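Local coordinates for bluetongue virus COAT protein VP7 (PDB 1BVP), which forms the trimeric capsomers of the viral inner capsid, which assemble on a scaffold of VP3, and is also linked to host cell surface receptor binding, at residues 12-17 / 27-32; 284-289 / 307-312. All coordinates share one frame; numbering follows the deposited sequence.

Contact 1. Residues 12-17 / 27-32; sequences MRACAT and ANVMEI
Ala-14 and Thr-17 both meet Val-29 through methyl groups. This is an apolar contact between the last part of helix 2-15, with the residues just after it, and the start of helix 27-44. Val-29 does its touching with one branch. CG1 stands anti to the backbone N (chi1 176°) and reaches across to the other segment. There it lies 4.2 Å from Ala-14 CB. The same methyl is 4.2 Å from Thr-17 CG2, so it is shared by two neighbours three residues apart. Ala-14 CA and Val-29 CA are 5.8 Å apart, consistent with the small side chain of Ala-14.

No hydrogen bond crosses between the segments. Each backbone is tied within itself, as in Ala-16 N to Met-12 O at 3.2 Å and Glu-31 N to Ala-27 O at 3.0 Å.

The contact joins two successive helices across the loop between them, in the helical part of VP7 and at the interface with a second subunit of the trimer. Thr-17 and Val-29 also pack on Thr-103 of that second subunit, and its Asn-107 bonds to Arg-13 O. On the side turned from Val-29, Cys-15 packs on Met-61, Met-64 and Cys-65 of helix 55-73, while Met-12 reaches helix 304-323.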
loop_
_atom_site.group_PDB
_atom_site.type_symbol
_atom_site.label_atom_id
_atom_site.label_comp_id
_atom_site.label_asym_id
_atom_site.label_seq_id
_atom_site.Cartn_x
_atom_site.Cartn_y
_atom_site.Cartn_z
ATOM N N MET A 12 13.599 -15.100 -17.383
ATOM C CA MET A 12 12.261 -15.546 -16.972
ATOM C C MET A 12 11.183 -14.624 -17.494
ATOM O O MET A 12 10.155 -15.105 -17.964
ATOM C CB MET A 12 12.125 -15.668 -15.473
ATOM C CG MET A 12 13.087 -16.630 -14.828
ATOM S SD MET A 12 12.540 -16.924 -13.110
ATOM C CE MET A 12 13.295 -15.599 -12.258
ATOM N N ARG A 13 11.408 -13.307 -17.450
ATOM C CA ARG A 13 10.373 -12.398 -17.958
ATOM C C ARG A 13 10.194 -12.566 -19.480
ATOM O O ARG A 13 9.092 -12.404 -19.999
ATOM C CB ARG A 13 10.643 -10.938 -17.568
ATOM C CG ARG A 13 10.787 -10.689 -16.085
ATOM C CD ARG A 13 11.016 -9.195 -15.705
ATOM N NE ARG A 13 9.763 -8.448 -15.638
ATOM C CZ ARG A 13 9.462 -7.360 -16.365
ATOM N NH1 ARG A 13 10.337 -6.844 -17.237
ATOM N NH2 ARG A 13 8.248 -6.801 -16.258
ATOM N N ALA A 14 11.269 -12.933 -20.179
ATOM C CA ALA A 14 11.240 -13.159 -21.627
ATOM C C ALA A 14 10.411 -14.412 -21.909
ATOM O O ALA A 14 9.602 -14.449 -22.847
ATOM C CB ALA A 14 12.653 -13.349 -22.144
ATOM N N CYS A 15 10.614 -15.456 -21.109
ATOM C CA CYS A 15 9.849 -16.667 -21.337
ATOM C C CYS A 15 8.350 -16.443 -21.113
ATOM O O CYS A 15 7.526 -17.116 -21.727
ATOM C CB CYS A 15 10.327 -17.782 -20.427
ATOM S SG CYS A 15 11.970 -18.358 -20.720
ATOM N N ALA A 16 7.982 -15.510 -20.237
ATOM C CA ALA A 16 6.562 -15.249 -19.960
ATOM C C ALA A 16 5.904 -14.575 -21.140
ATOM O O ALA A 16 4.716 -14.298 -21.119
ATOM C CB ALA A 16 6.405 -14.393 -18.737
ATOM N N THR A 17 6.712 -14.247 -22.135
ATOM C CA THR A 17 6.261 -13.611 -23.360
ATOM C C THR A 17 5.668 -14.644 -24.328
ATOM O O THR A 17 4.791 -14.331 -25.122
ATOM C CB THR A 17 7.467 -12.937 -23.990
ATOM O OG1 THR A 17 7.611 -11.619 -23.450
ATOM C CG2 THR A 17 7.369 -12.888 -25.443
ATOM N N ALA A 27 12.134 -8.094 -31.070
ATOM C CA ALA A 27 13.519 -8.529 -31.356
ATOM C C ALA A 27 14.391 -8.753 -30.131
ATOM O O ALA A 27 15.192 -9.681 -30.056
ATOM C CB ALA A 27 14.175 -7.538 -32.253
ATOM N N ASN A 28 14.296 -7.795 -29.234
ATOM C CA ASN A 28 14.984 -7.782 -27.968
ATOM C C ASN A 28 14.858 -9.183 -27.272
ATOM O O ASN A 28 15.840 -9.797 -26.860
ATOM C CB ASN A 28 14.306 -6.644 -27.186
ATOM C CG ASN A 28 14.890 -6.437 -25.816
ATOM O OD1 ASN A 28 14.193 -6.580 -24.797
ATOM N ND2 ASN A 28 16.176 -6.082 -25.766
ATOM N N VAL A 29 13.650 -9.723 -27.227
ATOM C CA VAL A 29 13.383 -11.029 -26.624
ATOM C C VAL A 29 14.124 -12.179 -27.288
ATOM O O VAL A 29 14.635 -13.074 -26.613
ATOM C CB VAL A 29 11.860 -11.354 -26.689
ATOM C CG1 VAL A 29 11.554 -12.726 -26.161
ATOM C CG2 VAL A 29 11.089 -10.307 -25.955
ATOM N N MET A 30 14.086 -12.223 -28.612
ATOM C CA MET A 30 14.758 -13.292 -29.335
ATOM C C MET A 30 16.270 -13.235 -29.176
ATOM O O MET A 30 16.927 -14.266 -29.106
ATOM C CB MET A 30 14.385 -13.256 -30.803
ATOM C CG MET A 30 13.037 -13.845 -31.119
ATOM S SD MET A 30 12.820 -13.586 -32.905
ATOM C CE MET A 30 11.951 -15.221 -33.459
ATOM N N GLU A 31 16.824 -12.034 -29.129
ATOM C CA GLU A 31 18.252 -11.882 -28.961
ATOM C C GLU A 31 18.710 -12.494 -27.633
ATOM O O GLU A 31 19.693 -13.219 -27.584
ATOM C CB GLU A 31 18.582 -10.420 -29.011
ATOM C CG GLU A 31 20.006 -10.110 -28.692
ATOM C CD GLU A 31 20.198 -8.623 -28.435
ATOM O OE1 GLU A 31 19.306 -7.821 -28.844
ATOM O OE2 GLU A 31 21.225 -8.249 -27.811
ATOM N N ILE A 32 17.938 -12.250 -26.575
ATOM C CA ILE A 32 18.212 -12.749 -25.223
ATOM C C ILE A 32 17.987 -14.267 -25.086
ATOM O O ILE A 32 18.850 -14.989 -24.555
ATOM C CB ILE A 32 17.292 -12.013 -24.200
ATOM C CG1 ILE A 32 17.696 -10.545 -24.072
ATOM C CG2 ILE A 32 17.302 -12.696 -22.835
ATOM C CD1 ILE A 32 16.554 -9.687 -23.544
#

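Contact 2. Residues 284-289 / 307-312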
loop_
_atom_site.group_PDB
_atom_site.type_symbol
_atom_site.label_atom_id
_atom_site.label_comp_id
_atom_site.label_asym_id
_atom_site.label_seq_id
_atom_site.Cartn_x
_atom_site.Cartn_y
_atom_site.Cartn_z
ATOM N N ALA A 284 8.091 -26.502 -1.319
ATOM C CA ALA A 284 9.417 -27.139 -1.334
ATOM C C ALA A 284 10.560 -26.140 -1.461
ATOM O O ALA A 284 11.590 -26.293 -0.814
ATOM C CB ALA A 284 9.503 -28.161 -2.447
ATOM N N ILE A 285 10.406 -25.134 -2.311
ATOM C CA ILE A 285 11.452 -24.139 -2.466
ATOM C C ILE A 285 11.561 -23.293 -1.191
ATOM O O ILE A 285 12.661 -23.060 -0.697
ATOM C CB ILE A 285 11.174 -23.228 -3.700
ATOM C CG1 ILE A 285 11.170 -24.057 -4.980
ATOM C CG2 ILE A 285 12.189 -22.110 -3.795
ATOM C CD1 ILE A 285 10.597 -23.324 -6.157
ATOM N N LEU A 286 10.437 -22.861 -0.627
ATOM C CA LEU A 286 10.498 -22.034 0.579
ATOM C C LEU A 286 11.045 -22.778 1.816
ATOM O O LEU A 286 11.609 -22.143 2.722
ATOM C CB LEU A 286 9.149 -21.362 0.839
ATOM C CG LEU A 286 8.833 -20.216 -0.138
ATOM C CD1 LEU A 286 7.440 -19.688 0.033
ATOM C CD2 LEU A 286 9.848 -19.076 -0.026
ATOM N N ASN A 287 10.958 -24.115 1.828
ATOM C CA ASN A 287 11.496 -24.917 2.955
ATOM C C ASN A 287 12.985 -24.785 3.111
ATOM O O ASN A 287 13.549 -25.196 4.111
ATOM C CB ASN A 287 11.202 -26.416 2.808
ATOM C CG ASN A 287 9.761 -26.749 3.121
ATOM O OD1 ASN A 287 9.092 -25.992 3.840
ATOM N ND2 ASN A 287 9.261 -27.866 2.582
ATOM N N ARG A 288 13.634 -24.278 2.082
ATOM C CA ARG A 288 15.073 -24.134 2.077
ATOM C C ARG A 288 15.449 -22.720 2.462
ATOM O O ARG A 288 16.594 -22.316 2.287
ATOM C CB ARG A 288 15.583 -24.435 0.664
ATOM C CG ARG A 288 16.137 -25.824 0.403
ATOM C CD ARG A 288 15.146 -26.977 0.459
ATOM N NE ARG A 288 15.342 -27.791 1.658
ATOM C CZ ARG A 288 16.524 -28.127 2.190
ATOM N NH1 ARG A 288 17.693 -27.765 1.641
ATOM N NH2 ARG A 288 16.533 -28.700 3.387
ATOM N N THR A 289 14.478 -21.955 2.952
ATOM C CA THR A 289 14.707 -20.565 3.334
ATOM C C THR A 289 14.176 -20.269 4.743
ATOM O O THR A 289 13.637 -21.151 5.425
ATOM C CB THR A 289 14.014 -19.605 2.327
ATOM O OG1 THR A 289 12.596 -19.634 2.531
ATOM C CG2 THR A 289 14.303 -20.032 0.874
ATOM N N ILE A 307 14.137 -11.081 0.317
ATOM C CA ILE A 307 13.488 -10.219 -0.653
ATOM C C ILE A 307 13.697 -10.738 -2.078
ATOM O O ILE A 307 12.743 -10.861 -2.850
ATOM C CB ILE A 307 14.005 -8.805 -0.550
ATOM C CG1 ILE A 307 13.812 -8.287 0.876
ATOM C CG2 ILE A 307 13.270 -7.945 -1.538
ATOM C CD1 ILE A 307 12.338 -8.173 1.290
ATOM N N LEU A 308 14.939 -11.086 -2.400
ATOM C CA LEU A 308 15.288 -11.593 -3.714
ATOM C C LEU A 308 14.496 -12.839 -4.049
ATOM O O LEU A 308 13.899 -12.956 -5.140
ATOM C CB LEU A 308 16.750 -11.959 -3.737
ATOM C CG LEU A 308 17.618 -11.466 -4.884
ATOM C CD1 LEU A 308 18.539 -12.603 -5.212
ATOM C CD2 LEU A 308 16.804 -11.087 -6.089
ATOM N N THR A 309 14.529 -13.793 -3.127
ATOM C CA THR A 309 13.806 -15.041 -3.306
ATOM C C THR A 309 12.314 -14.804 -3.581
ATOM O O THR A 309 11.713 -15.481 -4.414
ATOM C CB THR A 309 13.983 -15.936 -2.070
ATOM O OG1 THR A 309 15.385 -16.188 -1.840
ATOM C CG2 THR A 309 13.267 -17.234 -2.251
ATOM N N LEU A 310 11.715 -13.843 -2.889
ATOM C CA LEU A 310 10.310 -13.542 -3.100
ATOM C C LEU A 310 10.126 -12.994 -4.495
ATOM O O LEU A 310 9.238 -13.468 -5.213
ATOM C CB LEU A 310 9.763 -12.548 -2.054
ATOM C CG LEU A 310 9.674 -13.174 -0.654
ATOM C CD1 LEU A 310 9.474 -12.100 0.360
ATOM C CD2 LEU A 310 8.582 -14.218 -0.593
ATOM N N LEU A 311 10.943 -12.013 -4.888
ATOM C CA LEU A 311 10.826 -11.432 -6.231
ATOM C C LEU A 311 11.023 -12.476 -7.331
ATOM O O LEU A 311 10.209 -12.602 -8.251
ATOM C CB LEU A 311 11.832 -10.314 -6.417
ATOM C CG LEU A 311 11.526 -9.165 -5.479
ATOM C CD1 LEU A 311 12.473 -8.038 -5.792
ATOM C CD2 LEU A 311 10.070 -8.726 -5.656
ATOM N N LEU A 312 12.089 -13.253 -7.187
ATOM C CA LEU A 312 12.408 -14.305 -8.127
ATOM C C LEU A 312 11.268 -15.356 -8.200
ATOM O O LEU A 312 10.822 -15.755 -9.296
ATOM C CB LEU A 312 13.750 -14.919 -7.721
ATOM C CG LEU A 312 15.067 -14.606 -8.475
ATOM C CD1 LEU A 312 15.072 -13.281 -9.129
ATOM C CD2 LEU A 312 16.243 -14.743 -7.544
#
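Thr-309 places its methyl against Leu-286 of helix 276-286 and Thr-289 in the turn that follows. Its CG2 lies 4.3 Å from Thr-289 CG2 and 4.5 Å from Leu-286 CD2. The first is a meeting of two threonine methyls. The second is a looser touch by one branch of the leucine. The CB of Leu-286 does not point at the other helix, but the side chain extends so that CD2 approaches it.

The torsion of Thr-309 separates its two branches. With chi1 at -58°, OG1 turns back along its own helix and bonds to Asp-305 O. This leaves CG2 trans to N, directed at the other segment. The polar branch is therefore satisfied within helix 304-323, and the methyl branch makes the contact.

Thr-289 divides its branches in a similar way. Residues 286-289 form a type I beta turn, in which Thr-289 N bonds to Leu-286 O at 2.9 Å. Thr-289 OG1 donates to the same Leu-286 O at 2.7 Å. That donor sits in the carbonyl plane, on a lone pair, with a C=O...O angle of 126°. OG1 also receives a bond from Leu-291 N. These bonds hold the turn and help fix the rotation of the threonine, whose methyl faces Thr-309.

The contact itself is made by methyl groups alone; the hydrogen bonds stay within each segment or its near neighbours. It packs the end of helix 276-286 and its turn against the first half of helix 304-323, inside the helical domain. Helix 55-73 adjoins both: Ile-285 packs on Leu-66 and Leu-70, and Thr-309 on Ala-73. Helix 263-271 meets Leu-286 through Tyr-271 and Leu-310 through Ile-267.

Contacts 1 and 2 both lie in the helical part of VP7, with centres about 23 Å apart. They follow one another along the chain without interleaving. Their segments touch where Met-12 CE lies 3.9 Å from Leu-312 O, although neither residue takes part in its own contact. Further along helix 304-323, Thr-315 and Val-319 also pack on Met-12, so this helix links the two sites. Helix 55-73 is a second shared neighbour. Their settings in the trimer differ. Contact 1 has residues of two other subunits within reach, whereas no other chain touches the segments of contact 2. Contact 2 is also nearer the centre of the chain, about 14 Å against 29 Å between centres.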